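Non-canonical purine NTP pyrophosphatase (Coxiella burnetii, PDB 3TQU) hydrolyses non-canonical purine nucleoside triphosphates, probably including XTP, dITP and ITP, to monophosphates and diphosphate, probably clearing them from the nucleotide pool. Local coordinates at the interface of chains A and B. Coordinates in Å, arbitrary orientation; residue numbers count along the deposited sequence, not the author numbering. Chains: chain A/B, Non-canonical purine NTP pyrophosphatase.

Contact 1: the interface of chains A and B. Residues chain A 50, 54, 58, 128, 133-134, 136; chain B 47-51.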
loop_
_atom_site.group_PDB
_atom_site.type_symbol
_atom_site.label_atom_id
_atom_site.label_comp_id
_atom_site.label_asym_id
_atom_site.label_seq_id
_atom_site.Cartn_x
_atom_site.Cartn_y
_atom_site.Cartn_z
ATOM N N VAL A 50 -2.180 1.865 5.934
ATOM C CA VAL A 50 -2.558 1.959 4.530
ATOM C C VAL A 50 -4.076 1.884 4.352
ATOM O O VAL A 50 -4.645 2.609 3.541
ATOM C CB VAL A 50 -1.853 0.893 3.665
ATOM C CG1 VAL A 50 -2.197 -0.500 4.149
ATOM C CG2 VAL A 50 -2.225 1.066 2.204
ATOM N N ILE A 54 -6.350 4.951 2.773
ATOM C CA ILE A 54 -7.270 4.749 1.656
ATOM C C ILE A 54 -8.693 5.151 2.025
ATOM O O ILE A 54 -9.376 5.825 1.251
ATOM C CB ILE A 54 -7.244 3.292 1.155
ATOM C CG1 ILE A 54 -5.928 3.025 0.421
ATOM C CG2 ILE A 54 -8.415 3.029 0.234
ATOM C CD1 ILE A 54 -5.659 1.567 0.153
ATOM N N ARG A 58 -10.419 7.972 -0.204
ATOM C CA ARG A 58 -11.578 7.579 -0.996
ATOM C C ARG A 58 -12.802 8.399 -0.617
ATOM O O ARG A 58 -13.598 8.777 -1.477
ATOM C CB ARG A 58 -11.891 6.093 -0.834
ATOM C CG ARG A 58 -13.098 5.662 -1.659
ATOM C CD ARG A 58 -13.763 4.409 -1.117
ATOM N NE ARG A 58 -12.901 3.235 -1.177
ATOM C CZ ARG A 58 -12.451 2.594 -0.105
ATOM N NH1 ARG A 58 -12.780 3.019 1.104
ATOM N NH2 ARG A 58 -11.674 1.534 -0.240
HETATM N N MSE A 128 -5.625 8.942 -4.458
HETATM C CA MSE A 128 -6.643 8.330 -5.311
HETATM C C MSE A 128 -7.026 9.264 -6.456
HETATM O O MSE A 128 -7.247 10.451 -6.236
HETATM C CB MSE A 128 -7.896 8.019 -4.491
HETATM C CG MSE A 128 -7.669 7.087 -3.316
HETATM SE SE MSE A 128 -8.046 5.237 -3.777
HETATM C CE MSE A 128 -9.990 5.348 -3.927
ATOM N N ASP A 133 -10.935 4.422 -7.852
ATOM C CA ASP A 133 -9.557 4.035 -8.154
ATOM C C ASP A 133 -9.155 2.791 -7.359
ATOM O O ASP A 133 -9.132 2.817 -6.128
ATOM C CB ASP A 133 -8.602 5.192 -7.835
ATOM C CG ASP A 133 -7.179 4.943 -8.328
ATOM O OD1 ASP A 133 -6.870 3.817 -8.769
ATOM O OD2 ASP A 133 -6.364 5.886 -8.264
ATOM N N PRO A 134 -8.843 1.691 -8.064
ATOM C CA PRO A 134 -8.466 0.431 -7.415
ATOM C C PRO A 134 -6.963 0.334 -7.167
ATOM O O PRO A 134 -6.516 -0.601 -6.495
ATOM C CB PRO A 134 -8.882 -0.610 -8.449
ATOM C CG PRO A 134 -8.637 0.080 -9.752
ATOM C CD PRO A 134 -8.986 1.534 -9.523
ATOM N N PRO A 136 -4.507 3.062 -6.039
ATOM C CA PRO A 136 -4.002 4.355 -5.574
ATOM C C PRO A 136 -2.487 4.328 -5.451
ATOM O O PRO A 136 -1.903 3.265 -5.229
ATOM C CB PRO A 136 -4.636 4.498 -4.185
ATOM C CG PRO A 136 -4.914 3.096 -3.749
ATOM C CD PRO A 136 -5.303 2.375 -5.005
ATOM N N SER B 47 -12.111 -2.285 -2.409
ATOM C CA SER B 47 -12.293 -1.619 -3.690
ATOM C C SER B 47 -10.931 -1.341 -4.320
ATOM O O SER B 47 -10.840 -0.751 -5.395
ATOM C CB SER B 47 -13.087 -0.319 -3.528
ATOM O OG SER B 47 -12.332 0.673 -2.853
ATOM N N THR B 48 -9.871 -1.768 -3.638
ATOM C CA THR B 48 -8.513 -1.631 -4.161
ATOM C C THR B 48 -7.766 -2.956 -4.047
ATOM O O THR B 48 -8.066 -3.771 -3.173
ATOM C CB THR B 48 -7.716 -0.544 -3.408
ATOM O OG1 THR B 48 -7.544 -0.933 -2.039
ATOM C CG2 THR B 48 -8.440 0.799 -3.471
ATOM N N PHE B 49 -6.796 -3.172 -4.932
ATOM C CA PHE B 49 -5.990 -4.384 -4.887
ATOM C C PHE B 49 -5.286 -4.517 -3.541
ATOM O O PHE B 49 -5.212 -5.608 -2.972
ATOM C CB PHE B 49 -4.952 -4.395 -6.014
ATOM C CG PHE B 49 -5.539 -4.206 -7.383
ATOM C CD1 PHE B 49 -6.440 -5.124 -7.900
ATOM C CD2 PHE B 49 -5.179 -3.118 -8.160
ATOM C CE1 PHE B 49 -6.980 -4.955 -9.165
ATOM C CE2 PHE B 49 -5.711 -2.943 -9.427
ATOM C CZ PHE B 49 -6.614 -3.864 -9.928
ATOM N N VAL B 50 -4.769 -3.403 -3.033
ATOM C CA VAL B 50 -4.031 -3.420 -1.778
ATOM C C VAL B 50 -4.929 -3.874 -0.631
ATOM O O VAL B 50 -4.536 -4.714 0.179
ATOM C CB VAL B 50 -3.379 -2.042 -1.469
ATOM C CG1 VAL B 50 -4.424 -0.952 -1.417
ATOM C CG2 VAL B 50 -2.585 -2.104 -0.169
ATOM N N GLU B 51 -6.147 -3.342 -0.578
ATOM C CA GLU B 51 -7.088 -3.746 0.462
ATOM C C GLU B 51 -7.340 -5.253 0.440
ATOM O O GLU B 51 -7.386 -5.895 1.487
ATOM C CB GLU B 51 -8.413 -2.998 0.324
ATOM C CG GLU B 51 -8.402 -1.581 0.875
ATOM C CD GLU B 51 -9.660 -0.816 0.502
ATOM O OE1 GLU B 51 -9.991 -0.782 -0.699
ATOM O OE2 GLU B 51 -10.323 -0.264 1.407
HETATM O O HOH W 1 -4.321 -1.047 -4.671
HETATM O O HOH W 2 -11.664 2.408 -4.860
#
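The guanidinium of A:Arg58 and the carboxylate of B:Glu51 meet tip to tip across the homodimer interface, their planes 22° apart. The carboxylate carbon and water 2 both lie at the guanidinium edge, in its plane. NH2 of A:Arg58 reaches the syn side of OE2 of B:Glu51 at 2.8 Å, forming a salt bridge that is also a hydrogen bond. The same NH2 of A:Arg58 donates to the hydroxyl OG of B:Ser47, also at 2.8 Å, but this partner is tilted 22° from the guanidinium plane; the bond from NE to that oxygen is weak. Torsions explain the reach: CG of A:Arg58 is anti to the backbone N (chi1 -180°), and the chain then bends at chi3.

On the B side the other carboxylate oxygen, OE1, accepts from B:Ser47 N and from B:Thr48 OG1, which approach from opposite faces. B:Thr48 OG1 in turn accepts from B:Glu51 N at 3.1 Å, capping the N-terminus of helix 49-64. The residues just before helix 49-64 therefore hold the carboxylate that faces the arginine.

Next to this polar cluster, apolar side chains of the two 49-64 helices run antiparallel past one another. CD1 of A:Ile54 presses tightly on CG1 of B:Val50 (3.2 Å), while CG2 of A:Val50 and CG2 of B:Val50 meet at 4.0 Å. Water 2 links B:Ser47 OG with the carbonyl oxygen of A:Asp133. The carbonyl oxygen O of A:Pro134 accepts from B:Phe49 N at 3.0 Å, and water 1 joins O of A:Pro134 to B:Val50 N, 2.9 Å from each.

Contact 2: the interface of chains A and B. Residues chain A 47, 49, 76, 82, 85-86, 122; chain B 134-135.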
loop_
_atom_site.group_PDB
_atom_site.type_symbol
_atom_site.label_atom_id
_atom_site.label_comp_id
_atom_site.label_asym_id
_atom_site.label_seq_id
_atom_site.Cartn_x
_atom_site.Cartn_y
_atom_site.Cartn_z
ATOM N N SER A 47 -7.017 -1.702 10.307
ATOM C CA SER A 47 -6.009 -2.217 11.230
ATOM C C SER A 47 -4.589 -1.942 10.741
ATOM O O SER A 47 -3.622 -2.247 11.432
ATOM C CB SER A 47 -6.214 -3.710 11.481
ATOM O OG SER A 47 -7.425 -3.919 12.188
ATOM N N PHE A 49 -2.134 1.240 8.654
ATOM C CA PHE A 49 -2.082 2.636 8.236
ATOM C C PHE A 49 -2.589 2.783 6.804
ATOM O O PHE A 49 -3.352 3.701 6.494
ATOM C CB PHE A 49 -0.661 3.198 8.357
ATOM C CG PHE A 49 -0.066 3.049 9.727
ATOM C CD1 PHE A 49 -0.634 3.692 10.817
ATOM C CD2 PHE A 49 1.068 2.273 9.925
ATOM C CE1 PHE A 49 -0.089 3.553 12.081
ATOM C CE2 PHE A 49 1.617 2.135 11.184
ATOM C CZ PHE A 49 1.039 2.775 12.264
ATOM N N THR A 76 5.257 2.171 15.996
ATOM C CA THR A 76 5.194 0.732 16.214
ATOM C C THR A 76 6.382 0.304 17.061
ATOM O O THR A 76 7.517 0.669 16.776
ATOM C CB THR A 76 5.202 -0.056 14.893
ATOM O OG1 THR A 76 6.437 0.168 14.205
ATOM C CG2 THR A 76 4.040 0.371 14.006
ATOM N N SER A 82 4.170 -4.325 17.772
ATOM C CA SER A 82 3.860 -3.216 16.864
ATOM C C SER A 82 2.847 -2.201 17.397
ATOM O O SER A 82 2.508 -1.240 16.711
ATOM C CB SER A 82 3.447 -3.726 15.479
ATOM O OG SER A 82 4.577 -4.178 14.751
ATOM N N GLY A 85 0.672 1.251 17.150
ATOM C CA GLY A 85 0.247 1.121 15.764
ATOM C C GLY A 85 -0.867 2.073 15.365
ATOM O O GLY A 85 -0.735 3.288 15.513
ATOM N N VAL A 86 -1.966 1.526 14.852
ATOM C CA VAL A 86 -3.090 2.358 14.431
ATOM C C VAL A 86 -3.840 2.931 15.631
ATOM O O VAL A 86 -4.721 3.775 15.480
ATOM C CB VAL A 86 -4.064 1.598 13.498
ATOM C CG1 VAL A 86 -3.382 1.276 12.174
ATOM C CG2 VAL A 86 -4.587 0.334 14.162
ATOM N N HIS A 122 5.849 5.297 11.206
ATOM C CA HIS A 122 5.397 5.005 9.852
ATOM C C HIS A 122 4.495 6.111 9.339
ATOM O O HIS A 122 3.651 6.627 10.076
ATOM C CB HIS A 122 4.626 3.684 9.808
ATOM C CG HIS A 122 5.450 2.491 10.166
ATOM N ND1 HIS A 122 5.991 1.649 9.217
ATOM C CD2 HIS A 122 5.831 1.997 11.368
ATOM C CE1 HIS A 122 6.667 0.687 9.820
ATOM N NE2 HIS A 122 6.585 0.875 11.126
ATOM N N PRO B 134 0.373 -3.501 11.582
ATOM C CA PRO B 134 -0.239 -2.277 11.059
ATOM C C PRO B 134 0.531 -1.700 9.872
ATOM O O PRO B 134 0.051 -0.771 9.219
ATOM C CB PRO B 134 -0.142 -1.322 12.246
ATOM C CG PRO B 134 1.131 -1.727 12.914
ATOM C CD PRO B 134 1.216 -3.231 12.761
ATOM N N ALA B 135 1.712 -2.247 9.600
ATOM C CA ALA B 135 2.574 -1.719 8.553
ATOM C C ALA B 135 3.148 -2.840 7.694
ATOM O O ALA B 135 4.353 -3.100 7.724
ATOM C CB ALA B 135 3.688 -0.897 9.166
#
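B:Pro134 inserts its pyrrolidine ring into a chiefly apolar recess of chain A, where 74 Å² of the residue's surface is hidden. Successive ring carbons meet different walls. CB of B:Pro134 faces the ring atom CE2 of A:Phe49 at 4.0 Å, the two side chains running alongside each other in the same sense. CG of B:Pro134 rests against the methyl CG2 of A:Thr76 at 3.7 Å, and CD of B:Pro134 against CB of A:Ser82 at 3.6 Å. A:Gly85 and A:Val86 add looser contacts at the margin.

The neighbouring B:Ala135 supplies a second apolar probe. Its methyl CB sits over one face of the A:His122 imidazole, 3.6 Å from the centroid, in a CH-pi contact. B:Ala135 CB is offset toward the rim, 3.4 Å from both ND1 and CE1 of A:His122. CG of A:His122 is anti to the carbonyl carbon (chi1 -64°) and chi2 is -100°, a pose that turns this face to the methyl.

The polar groups lie around these contacts. At the imidazole edge, in its plane, OG1 of A:Thr76 is hydrogen-bonded to NE2 of A:His122 at 3.2 Å; this bond should help fix the ring's rotation. A:Thr76 thus offers its methyl to the proline and its hydroxyl to the histidine. Toward A:Ser47, the backbone N of A:Phe49 hydrogen-bonds to the carbonyl oxygen of B:Pro134.

In the fold, the recess is assembled from the start of helix 49-64, the end of strand 68-77, the loop residue A:Ser82, strand 118-128 and the short 3-10 helix 85-87, with the partner's 134-135 loop plugged between them.

Contact 1 and contact 2 have centres about 17 Å apart and belong to one two-fold symmetric interface. They share the loop at Pro134 and the start of helix 49-64: the chain A loop works in contact 1 and the chain B loop in contact 2, so the backbone bond recurs with the chains exchanged, B:Phe49 to A:Pro134 and A:Phe49 to B:Pro134. Each chain thus both gives and receives this loop, as expected of the homodimer. The centre of contact 2 lies about 7 Å from A:Asp72, the predicted proton acceptor, that of contact 1 about 13 Å; dimerisation may therefore help shape the surroundings of the active site.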